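L-lactate dehydrogenase (Trichomonas vaginalis, PDB 4UUL) probably catalyses NADH-dependent reduction of 2-oxoacids such as pyruvate, as a two-subunit member of the lactate/malate dehydrogenase superfamily. Local coordinates at residues 19-24 with 50-55; 80-85 with 250-255; 230-233 with 239-242; 277-280 with 286-289. The protein carries 1 engineered substitution. All coordinates share one frame; numbering follows the deposited sequence. Where two conformers were deposited one is given.

Contact 1: 19-24 with 50-55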
loop_
_atom_site.group_PDB
_atom_site.type_symbol
_atom_site.label_atom_id
_atom_site.label_comp_id
_atom_site.label_asym_id
_atom_site.label_seq_id
_atom_site.Cartn_x
_atom_site.Cartn_y
_atom_site.Cartn_z
ATOM N N ILE B 19 1.281 4.770 3.600
ATOM C CA ILE B 19 1.347 3.632 2.706
ATOM C C ILE B 19 2.683 2.874 2.895
ATOM O O ILE B 19 2.731 1.647 2.881
ATOM C CB ILE B 19 1.106 4.028 1.215
ATOM C CG1 ILE B 19 -0.242 4.713 1.056
ATOM C CG2 ILE B 19 1.255 2.837 0.311
ATOM C CD1 ILE B 19 -0.474 5.360 -0.264
ATOM N N LEU B 20 3.766 3.643 2.909
ATOM C CA LEU B 20 5.080 3.054 3.043
ATOM C C LEU B 20 5.236 2.190 4.287
ATOM O O LEU B 20 5.809 1.103 4.237
ATOM C CB LEU B 20 6.090 4.193 3.019
ATOM C CG LEU B 20 7.553 3.918 3.028
ATOM C CD1 LEU B 20 7.978 3.064 1.817
ATOM C CD2 LEU B 20 8.324 5.271 3.068
ATOM N N SER B 21 4.775 2.702 5.404
ATOM C CA SER B 21 4.866 1.936 6.634
ATOM C C SER B 21 4.127 0.618 6.539
ATOM O O SER B 21 4.671 -0.401 6.927
ATOM C CB SER B 21 4.374 2.747 7.834
ATOM O OG SER B 21 3.011 3.119 7.692
ATOM N N HIS B 22 2.913 0.636 6.004
ATOM C CA HIS B 22 2.187 -0.619 5.878
ATOM C C HIS B 22 2.843 -1.589 4.885
ATOM O O HIS B 22 2.921 -2.789 5.124
ATOM C CB HIS B 22 0.735 -0.355 5.475
ATOM C CG HIS B 22 -0.159 0.090 6.592
ATOM N ND1 HIS B 22 -0.269 1.396 6.993
ATOM C CD2 HIS B 22 -0.995 -0.618 7.396
ATOM C CE1 HIS B 22 -1.111 1.463 8.017
ATOM N NE2 HIS B 22 -1.552 0.258 8.277
ATOM N N TRP B 23 3.360 -1.040 3.806
ATOM C CA TRP B 23 3.958 -1.852 2.768
ATOM C C TRP B 23 5.194 -2.532 3.323
ATOM O O TRP B 23 5.385 -3.733 3.168
ATOM C CB TRP B 23 4.265 -0.980 1.563
ATOM C CG TRP B 23 4.257 -1.695 0.209
ATOM C CD1 TRP B 23 4.370 -3.032 -0.010
ATOM C CD2 TRP B 23 4.052 -1.102 -1.087
ATOM N NE1 TRP B 23 4.340 -3.306 -1.364
ATOM C CE2 TRP B 23 4.117 -2.140 -2.044
ATOM C CE3 TRP B 23 3.824 0.192 -1.523
ATOM C CZ2 TRP B 23 3.950 -1.913 -3.403
ATOM C CZ3 TRP B 23 3.667 0.414 -2.875
ATOM C CH2 TRP B 23 3.738 -0.627 -3.794
ATOM N N ILE B 24 6.019 -1.779 4.023
ATOM C CA ILE B 24 7.217 -2.346 4.647
ATOM C C ILE B 24 6.837 -3.385 5.721
ATOM O O ILE B 24 7.422 -4.477 5.801
ATOM C CB ILE B 24 8.100 -1.244 5.240
ATOM C CG1 ILE B 24 8.698 -0.417 4.081
ATOM C CG2 ILE B 24 9.247 -1.848 6.066
ATOM C CD1 ILE B 24 9.354 0.832 4.492
ATOM N N THR B 50 -0.523 8.599 15.591
ATOM C CA THR B 50 -1.131 7.614 16.452
ATOM C C THR B 50 -2.148 6.785 15.650
ATOM O O THR B 50 -2.191 5.552 15.776
ATOM C CB THR B 50 -1.761 8.254 17.668
ATOM O OG1 THR B 50 -0.723 8.852 18.452
ATOM C CG2 THR B 50 -2.494 7.216 18.517
ATOM N N ALA B 51 -2.961 7.452 14.828
ATOM C CA ALA B 51 -3.897 6.732 13.975
ATOM C C ALA B 51 -3.179 5.735 13.068
ATOM O O ALA B 51 -3.656 4.619 12.876
ATOM C CB ALA B 51 -4.727 7.686 13.133
ATOM N N LEU B 52 -2.059 6.132 12.477
ATOM C CA LEU B 52 -1.264 5.222 11.633
ATOM C C LEU B 52 -0.856 3.995 12.436
ATOM O O LEU B 52 -1.004 2.878 11.990
ATOM C CB LEU B 52 -0.037 5.921 11.002
ATOM C CG LEU B 52 1.096 4.954 10.584
ATOM C CD1 LEU B 52 0.610 4.093 9.494
ATOM C CD2 LEU B 52 2.299 5.763 10.101
ATOM N N THR B 53 -0.304 4.212 13.626
ATOM C CA THR B 53 0.172 3.077 14.392
ATOM C C THR B 53 -0.961 2.158 14.798
ATOM O O THR B 53 -0.775 0.938 14.881
ATOM C CB THR B 53 1.043 3.447 15.585
ATOM O OG1 THR B 53 0.281 4.149 16.548
ATOM C CG2 THR B 53 2.233 4.285 15.134
ATOM N N MET B 54 -2.142 2.718 15.039
ATOM C CA MET B 54 -3.276 1.868 15.391
ATOM C C MET B 54 -3.627 0.964 14.192
ATOM O O MET B 54 -3.984 -0.221 14.374
ATOM C CB MET B 54 -4.433 2.747 15.723
ATOM C CG MET B 54 -4.341 3.404 17.072
ATOM S SD MET B 54 -5.617 4.694 17.339
ATOM C CE MET B 54 -6.986 3.723 17.908
ATOM N N GLU B 55 -3.594 1.494 12.974
ATOM C CA GLU B 55 -3.830 0.652 11.808
ATOM C C GLU B 55 -2.749 -0.359 11.594
ATOM O O GLU B 55 -3.067 -1.523 11.239
ATOM C CB GLU B 55 -4.117 1.448 10.547
ATOM C CG GLU B 55 -5.474 2.108 10.591
ATOM C CD GLU B 55 -5.932 2.491 9.215
ATOM O OE1 GLU B 55 -6.299 1.579 8.424
ATOM O OE2 GLU B 55 -5.880 3.701 8.874
#
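Ser21 and Leu52 meet where helices 15-25 and 46-57 pack side by side, neighbours on the same flank of a Rossmann sheet. With chi1 at 61° the hydroxyl of Ser21 lies between its own backbone N and carbonyl carbon, and OG, in the conformer given, hydrogen-bonds back to the carbonyl of Gly17, with that of Tyr18 also within bonding reach. The modelled OG also faces the forked end of Leu52, but both residues have a second conformer, which makes this close approach doubtful. His22 follows. Its ring leans out towards the partner helix, and ND1 is tied by a hydrogen bond to the carbonyl of Tyr18, an anchor that restrains the imidazole. The other ring nitrogen, NE2, meets Glu55: it lies 3.6 Å from Glu55 CB, which sits in the plane of the imidazole at its edge. The carboxylate is not bonded to the ring, and the two planes stand 59° apart. Glu55 OE2 instead hydrogen-bonds Tyr18 OH, while OE1 accepts from Ala241 N of the second subunit. The segment axes run nearly parallel, at 23°. Beneath them, Ser21 and Ile24 rest on strand 35-40 and Thr53 also on strand 64-70, while Leu20 and Trp23 pack against helix 242-257.

Contact 2: 80-85 with 250-255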
loop_
_atom_site.group_PDB
_atom_site.type_symbol
_atom_site.label_atom_id
_atom_site.label_comp_id
_atom_site.label_asym_id
_atom_site.label_seq_id
_atom_site.Cartn_x
_atom_site.Cartn_y
_atom_site.Cartn_z
ATOM N N ILE B 80 19.377 2.913 13.462
ATOM C CA ILE B 80 18.658 2.538 12.254
ATOM C C ILE B 80 19.554 1.895 11.203
ATOM O O ILE B 80 20.721 2.262 11.070
ATOM C CB ILE B 80 17.812 3.693 11.684
ATOM C CG1 ILE B 80 18.696 4.883 11.278
ATOM C CG2 ILE B 80 16.728 4.077 12.696
ATOM C CD1 ILE B 80 17.956 5.886 10.450
ATOM N N ASP B 81 18.974 0.978 10.423
ATOM C CA ASP B 81 19.605 0.312 9.279
ATOM C C ASP B 81 19.337 1.023 7.936
ATOM O O ASP B 81 20.142 0.990 7.030
ATOM C CB ASP B 81 19.083 -1.115 9.169
ATOM C CG ASP B 81 19.524 -1.964 10.347
ATOM O OD1 ASP B 81 20.712 -2.316 10.414
ATOM O OD2 ASP B 81 18.682 -2.257 11.192
ATOM N N CYS B 82 18.177 1.638 7.819
ATOM C CA CYS B 82 17.867 2.428 6.625
ATOM C C CYS B 82 16.855 3.546 6.952
ATOM O O CYS B 82 16.203 3.507 8.007
ATOM C CB CYS B 82 17.445 1.579 5.414
ATOM S SG CYS B 82 15.838 0.799 5.588
ATOM N N ALA B 83 16.762 4.536 6.063
ATOM C CA ALA B 83 15.906 5.651 6.271
ATOM C C ALA B 83 15.301 6.098 4.975
ATOM O O ALA B 83 15.956 6.197 3.933
ATOM C CB ALA B 83 16.706 6.833 6.854
ATOM N N PHE B 84 14.009 6.420 5.054
ATOM C CA PHE B 84 13.247 7.051 3.979
ATOM C C PHE B 84 13.005 8.498 4.422
ATOM O O PHE B 84 12.147 8.762 5.282
ATOM C CB PHE B 84 11.934 6.319 3.764
ATOM C CG PHE B 84 12.094 4.920 3.241
ATOM C CD1 PHE B 84 12.310 3.844 4.099
ATOM C CD2 PHE B 84 12.019 4.677 1.880
ATOM C CE1 PHE B 84 12.440 2.576 3.614
ATOM C CE2 PHE B 84 12.144 3.355 1.410
ATOM C CZ PHE B 84 12.348 2.327 2.294
ATOM N N LEU B 85 13.792 9.421 3.841
ATOM C CA LEU B 85 13.697 10.847 4.228
ATOM C C LEU B 85 12.650 11.484 3.323
ATOM O O LEU B 85 12.955 12.079 2.267
ATOM C CB LEU B 85 15.047 11.535 4.139
ATOM C CG LEU B 85 16.108 11.008 5.060
ATOM C CD1 LEU B 85 17.327 11.871 4.982
ATOM C CD2 LEU B 85 15.707 10.783 6.506
ATOM N N GLN B 250 10.999 0.137 -4.184
ATOM C CA GLN B 250 11.739 -0.487 -5.273
ATOM C C GLN B 250 13.243 -0.117 -5.218
ATOM O O GLN B 250 14.135 -0.966 -5.292
ATOM C CB GLN B 250 11.138 -0.029 -6.594
ATOM C CG GLN B 250 11.819 -0.596 -7.823
ATOM C CD GLN B 250 11.034 -0.339 -9.073
ATOM O OE1 GLN B 250 10.158 0.554 -9.125
ATOM N NE2 GLN B 250 11.325 -1.099 -10.106
ATOM N N HIS B 251 13.528 1.158 -5.008
ATOM C CA HIS B 251 14.902 1.621 -4.895
ATOM C C HIS B 251 15.565 1.025 -3.677
ATOM O O HIS B 251 16.670 0.473 -3.764
ATOM C CB HIS B 251 14.883 3.160 -4.806
ATOM C CG HIS B 251 16.216 3.821 -4.629
ATOM N ND1 HIS B 251 16.649 4.866 -5.412
ATOM C CD2 HIS B 251 17.171 3.667 -3.662
ATOM C CE1 HIS B 251 17.807 5.294 -4.979
ATOM N NE2 HIS B 251 18.147 4.601 -3.904
ATOM N N MET B 252 14.926 1.130 -2.510
ATOM C CA MET B 252 15.549 0.619 -1.295
ATOM C C MET B 252 15.774 -0.898 -1.368
ATOM O O MET B 252 16.820 -1.378 -0.934
ATOM C CB MET B 252 14.748 0.999 -0.067
ATOM C CG MET B 252 15.480 0.667 1.249
ATOM S SD MET B 252 16.921 1.695 1.570
ATOM C CE MET B 252 16.103 3.156 2.263
ATOM N N LYS B 253 14.811 -1.652 -1.886
ATOM C CA LYS B 253 14.977 -3.086 -1.968
ATOM C C LYS B 253 16.149 -3.460 -2.877
ATOM O O LYS B 253 16.938 -4.363 -2.557
ATOM C CB LYS B 253 13.656 -3.706 -2.452
ATOM C CG LYS B 253 13.613 -5.224 -2.311
ATOM C CD LYS B 253 12.298 -5.773 -2.788
ATOM C CE LYS B 253 12.207 -7.259 -2.560
ATOM N NZ LYS B 253 10.802 -7.699 -2.794
ATOM N N ALA B 254 16.277 -2.754 -3.998
ATOM C CA ALA B 254 17.419 -2.962 -4.883
ATOM C C ALA B 254 18.739 -2.605 -4.164
ATOM O O ALA B 254 19.721 -3.334 -4.279
ATOM C CB ALA B 254 17.291 -2.119 -6.109
ATOM N N TRP B 255 18.751 -1.494 -3.450
ATOM C CA TRP B 255 19.935 -1.044 -2.719
ATOM C C TRP B 255 20.360 -2.042 -1.660
ATOM O O TRP B 255 21.553 -2.250 -1.404
ATOM C CB TRP B 255 19.661 0.329 -2.099
ATOM C CG TRP B 255 20.847 1.085 -1.650
ATOM C CD1 TRP B 255 22.165 0.787 -1.835
ATOM C CD2 TRP B 255 20.803 2.337 -0.952
ATOM N NE1 TRP B 255 22.938 1.785 -1.267
ATOM C CE2 TRP B 255 22.132 2.755 -0.762
ATOM C CE3 TRP B 255 19.760 3.144 -0.485
ATOM C CZ2 TRP B 255 22.440 3.954 -0.132
ATOM C CZ3 TRP B 255 20.058 4.336 0.153
ATOM C CH2 TRP B 255 21.402 4.734 0.317
#
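A Met-aromatic contact joins the parallel sheet of the NAD-binding domain to helix 242-257: Met252 lays its terminal methyl over the ring of Phe84 on strand 82-85, with the sulfur set obliquely behind it. The methyl is the part that lies over the face. Met252 CE stands 3.9 Å from the centroid of the Phe84 ring and only 14° off its normal, a CH-pi approach, while the sulfur SD lies at 5.2 Å from the same centroid. Farther back along the chain, Met252 CB packs on the rim of the ring, 3.6 Å from Phe84 CZ. Two bends, at chi2 and chi3, fold the methionine so that the root touches the rim and the tip comes back over the face. That fold also brings the methyl to the strand itself, where CE is 3.5 Å from the carbonyl O of Ala83 and 3.8 Å from CB of Cys82. Strand 82-85 is a central strand of the Rossmann sheet, flanked by strands 5-10 and 124-127, and the helix belongs to the C-terminal alpha/beta family region; the segment axes run close to antiparallel, at 158°. Leu126 of strand 124-127 touches both Phe84 and Met252. Phe84 also packs against Val7 of strand 5-10, and its side chain lies about 4 Å from that of Ile128, a residue that contacts NADH in another structure of this protein.

Contact 3: 230-233 with 239-242; sequences WDIL and TSAA
Ile232 and Ser240 face each other across the short connection between helices 214-236 and 242-257, in which the first helix ends, the chain turns, and Ala241 takes the N-cap position of the second. The closer packing is on this inner side. The branched Ile232 spreads CG2 and CD1 round the hydroxyl of Ser240, and in the modelled conformers OG is 3.5 Å from Ile232 CG2, though both residues are deposited in two conformers and the exact fit is uncertain. The same side is backed by the second subunit, where Asp58 packs on Ile232 and Glu55 on Ser240, so the turn forms part of the dimer interface. Just beyond, the N-H of Ala242 is hydrogen-bonded to Tyr18 OH of that neighbouring subunit.

The outer side is looser and more open to solvent. Here Leu233 and Thr239 lie side by side with their side chains pointing the same way, Thr239 being exposed and Leu233 partly so. The loop is nevertheless held to the helix end, because the carbonyl of Thr239 accepts a hydrogen bond from Arg236 NE. Leu233, with CG anti to its amide nitrogen (chi1 173°), uses a single branch: CD1 reaches 3.6 Å from Thr239 N and 4.1 Å from Thr239 CG2.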
loop_
_atom_site.group_PDB
_atom_site.type_symbol
_atom_site.label_atom_id
_atom_site.label_comp_id
_atom_site.label_asym_id
_atom_site.label_seq_id
_atom_site.Cartn_x
_atom_site.Cartn_y
_atom_site.Cartn_z
ATOM N N TRP B 230 1.616 17.464 -11.965
ATOM C CA TRP B 230 0.639 18.530 -11.862
ATOM C C TRP B 230 -0.739 18.015 -12.321
ATOM O O TRP B 230 -1.784 18.331 -11.747
ATOM C CB TRP B 230 1.134 19.712 -12.693
ATOM C CG TRP B 230 0.169 20.799 -12.779
ATOM C CD1 TRP B 230 0.057 21.869 -11.951
ATOM C CD2 TRP B 230 -0.863 20.926 -13.751
ATOM N NE1 TRP B 230 -0.984 22.665 -12.357
ATOM C CE2 TRP B 230 -1.564 22.104 -13.462
ATOM C CE3 TRP B 230 -1.258 20.155 -14.848
ATOM C CZ2 TRP B 230 -2.639 22.527 -14.223
ATOM C CZ3 TRP B 230 -2.322 20.578 -15.604
ATOM C CH2 TRP B 230 -3.005 21.739 -15.290
ATOM N N ASP B 231 -0.716 17.164 -13.338
ATOM C CA ASP B 231 -1.921 16.581 -13.894
ATOM C C ASP B 231 -2.616 15.675 -12.829
ATOM O O ASP B 231 -3.859 15.662 -12.697
ATOM C CB ASP B 231 -1.490 15.813 -15.145
ATOM C CG ASP B 231 -2.546 15.742 -16.194
ATOM O OD1 ASP B 231 -3.610 16.366 -16.023
ATOM O OD2 ASP B 231 -2.309 15.043 -17.211
ATOM N N ILE B 232 -1.842 14.934 -12.058
ATOM C CA ILE B 232 -2.439 14.145 -10.990
ATOM C C ILE B 232 -3.007 15.017 -9.877
ATOM O O ILE B 232 -4.109 14.766 -9.388
ATOM C CB ILE B 232 -1.423 13.136 -10.472
ATOM C CG1 ILE B 232 -1.250 12.045 -11.508
ATOM C CG2 ILE B 232 -1.869 12.520 -9.152
ATOM C CD1 ILE B 232 -0.017 11.239 -11.298
ATOM N N LEU B 233 -2.270 16.039 -9.483
ATOM C CA LEU B 233 -2.750 16.937 -8.459
ATOM C C LEU B 233 -4.057 17.630 -8.907
ATOM O O LEU B 233 -4.975 17.746 -8.134
ATOM C CB LEU B 233 -1.676 17.980 -8.168
ATOM C CG LEU B 233 -2.049 19.119 -7.224
ATOM C CD1 LEU B 233 -2.288 18.643 -5.797
ATOM C CD2 LEU B 233 -0.951 20.174 -7.273
ATOM N N THR B 239 -1.137 15.664 -4.064
ATOM C CA THR B 239 -0.025 15.103 -4.854
ATOM C C THR B 239 0.019 13.598 -4.761
ATOM O O THR B 239 -0.638 13.018 -3.930
ATOM C CB THR B 239 1.322 15.668 -4.394
ATOM O OG1 THR B 239 1.522 15.372 -3.012
ATOM C CG2 THR B 239 1.341 17.161 -4.561
ATOM N N SER B 240 0.831 12.993 -5.616
ATOM C CA SER B 240 0.959 11.551 -5.671
ATOM C C SER B 240 1.489 11.003 -4.344
ATOM O O SER B 240 2.197 11.683 -3.593
ATOM C CB SER B 240 1.851 11.143 -6.846
ATOM O OG SER B 240 1.251 11.458 -8.107
ATOM N N ALA B 241 1.108 9.773 -4.061
ATOM C CA ALA B 241 1.514 9.102 -2.828
ATOM C C ALA B 241 1.867 7.629 -3.072
ATOM O O ALA B 241 2.963 7.175 -2.759
ATOM C CB ALA B 241 0.477 9.270 -1.757
ATOM N N ALA B 242 0.937 6.853 -3.636
ATOM C CA ALA B 242 1.215 5.469 -3.919
ATOM C C ALA B 242 2.350 5.286 -4.901
ATOM O O ALA B 242 3.167 4.393 -4.706
ATOM C CB ALA B 242 -0.018 4.760 -4.414
#

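Contact 4: 277-280 with 286-289; sequences YGIK and SFPC
Tyr277 and Ile279 turn their side chains from a loop onto Phe287, and every contact between the two segments is apolar. Ile279 gives the closest one. Its CG1 lies 3.8 Å from Phe287 CE1, approaching the ring obliquely, and CB comes up to CZ at 4.0 Å, so the root of the isoleucine does the touching while the two side chains slide past each other in opposite directions. Phe287 keeps CG beside its own backbone N (chi1 -75°), which swings the ring towards the loop.

Among the aromatic contacts, Tyr277 CD2 meets the edge of Phe287 close to its plane, 4.2 Å from CD1. Tyr277 CE2 then touches Pro288 CG more loosely, at 4.4 Å. Trp183 of strand 177-183 adds an edge-to-face stack on Tyr277 and also packs against Phe287 and Pro288.

Polar bonds fix the loop from outside the two segments. The hydroxyl of Tyr277, a buried residue, is hydrogen-bonded to the carbonyl of Val300 and to the N-H of Phe303. The Asn275 side chain bridges the loop with two bonds, OD1 to the amide N of Tyr277 and ND2 to the carbonyl of Ile279.

Phe287 itself stands on strand 284-291, the middle of an antiparallel three-stranded sheet, between strands 265-270 and 297-299. The loop between strands 265-270 and 284-291 thus packs its Tyr277 and Ile279 on the sheet's middle strand, within the alpha/beta C-terminal domain of the lactate/malate dehydrogenases.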
loop_
_atom_site.group_PDB
_atom_site.type_symbol
_atom_site.label_atom_id
_atom_site.label_comp_id
_atom_site.label_asym_id
_atom_site.label_seq_id
_atom_site.Cartn_x
_atom_site.Cartn_y
_atom_site.Cartn_z
ATOM N N TYR B 277 30.941 8.955 -17.481
ATOM C CA TYR B 277 30.043 9.850 -18.234
ATOM C C TYR B 277 30.408 11.329 -18.133
ATOM O O TYR B 277 29.646 12.206 -18.540
ATOM C CB TYR B 277 28.599 9.573 -17.848
ATOM C CG TYR B 277 28.228 8.142 -18.181
ATOM C CD1 TYR B 277 28.288 7.663 -19.490
ATOM C CD2 TYR B 277 27.835 7.264 -17.188
ATOM C CE1 TYR B 277 28.036 6.328 -19.788
ATOM C CE2 TYR B 277 27.529 5.940 -17.478
ATOM C CZ TYR B 277 27.610 5.477 -18.782
ATOM O OH TYR B 277 27.352 4.160 -19.122
ATOM N N GLY B 278 31.605 11.612 -17.608
ATOM C CA GLY B 278 32.107 12.968 -17.630
ATOM C C GLY B 278 31.438 13.899 -16.631
ATOM O O GLY B 278 31.369 15.120 -16.871
ATOM N N ILE B 279 30.975 13.353 -15.512
ATOM C CA ILE B 279 30.333 14.183 -14.497
ATOM C C ILE B 279 31.339 14.441 -13.367
ATOM O O ILE B 279 32.028 13.548 -12.907
ATOM C CB ILE B 279 29.086 13.470 -13.923
ATOM C CG1 ILE B 279 28.195 12.963 -15.053
ATOM C CG2 ILE B 279 28.327 14.411 -12.999
ATOM C CD1 ILE B 279 27.755 13.972 -16.048
ATOM N N LYS B 280 31.401 15.683 -12.951
ATOM C CA LYS B 280 32.327 16.102 -11.903
ATOM C C LYS B 280 31.867 15.663 -10.507
ATOM O O LYS B 280 30.686 15.812 -10.168
ATOM C CB LYS B 280 32.426 17.605 -11.939
ATOM C CG LYS B 280 33.498 18.146 -11.035
ATOM C CD LYS B 280 33.526 19.661 -10.984
ATOM C CE LYS B 280 34.726 20.169 -10.214
ATOM N NZ LYS B 280 35.974 20.029 -10.984
ATOM N N SER B 286 21.640 11.709 -10.719
ATOM C CA SER B 286 21.025 10.462 -11.114
ATOM C C SER B 286 21.777 9.824 -12.280
ATOM O O SER B 286 22.069 10.480 -13.296
ATOM C CB SER B 286 19.554 10.686 -11.490
ATOM O OG SER B 286 18.954 9.435 -11.780
ATOM N N PHE B 287 22.174 8.576 -12.072
ATOM C CA PHE B 287 22.881 7.754 -13.070
ATOM C C PHE B 287 22.112 6.465 -13.313
ATOM O O PHE B 287 21.367 6.019 -12.422
ATOM C CB PHE B 287 24.239 7.301 -12.536
ATOM C CG PHE B 287 25.331 8.370 -12.504
ATOM C CD1 PHE B 287 26.076 8.652 -13.612
ATOM C CD2 PHE B 287 25.600 9.068 -11.350
ATOM C CE1 PHE B 287 27.089 9.578 -13.601
ATOM C CE2 PHE B 287 26.637 10.004 -11.311
ATOM C CZ PHE B 287 27.387 10.230 -12.425
ATOM N N PRO B 288 22.358 5.832 -14.466
ATOM C CA PRO B 288 21.910 4.435 -14.614
ATOM C C PRO B 288 22.758 3.534 -13.727
ATOM O O PRO B 288 24.007 3.536 -13.837
ATOM C CB PRO B 288 22.134 4.151 -16.084
ATOM C CG PRO B 288 23.330 5.023 -16.442
ATOM C CD PRO B 288 23.206 6.299 -15.572
ATOM N N CYS B 289 22.109 2.802 -12.825
ATOM C CA CYS B 289 22.805 2.004 -11.838
ATOM C C CYS B 289 22.364 0.554 -11.812
ATOM O O CYS B 289 21.221 0.215 -12.184
ATOM C CB CYS B 289 22.608 2.583 -10.425
ATOM S SG CYS B 289 23.347 4.223 -10.172
#

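Contacts 1 and 2 share one core: Ile24 CD1 touches Phe84 CE1 at 3.7 Å, although the contact centres are about 17 Å apart. Contact 1 also meets contact 3 within the chain, Ile19 CD1 lying 3.9 Å from Ala242 N, and both reach the second subunit. Helix 242-257 relates contacts 2 and 3, which have about 9 Å between their nearest atoms. Contact 4 is remote, its centre about 35 Å from that of contact 1 and its nearest atoms about 8 Å from contact 2. The first three border the cofactor site, empty here: the side chain of Thr239 in contact 3 is about 6 Å from that of Ile16, an NADH-binding residue.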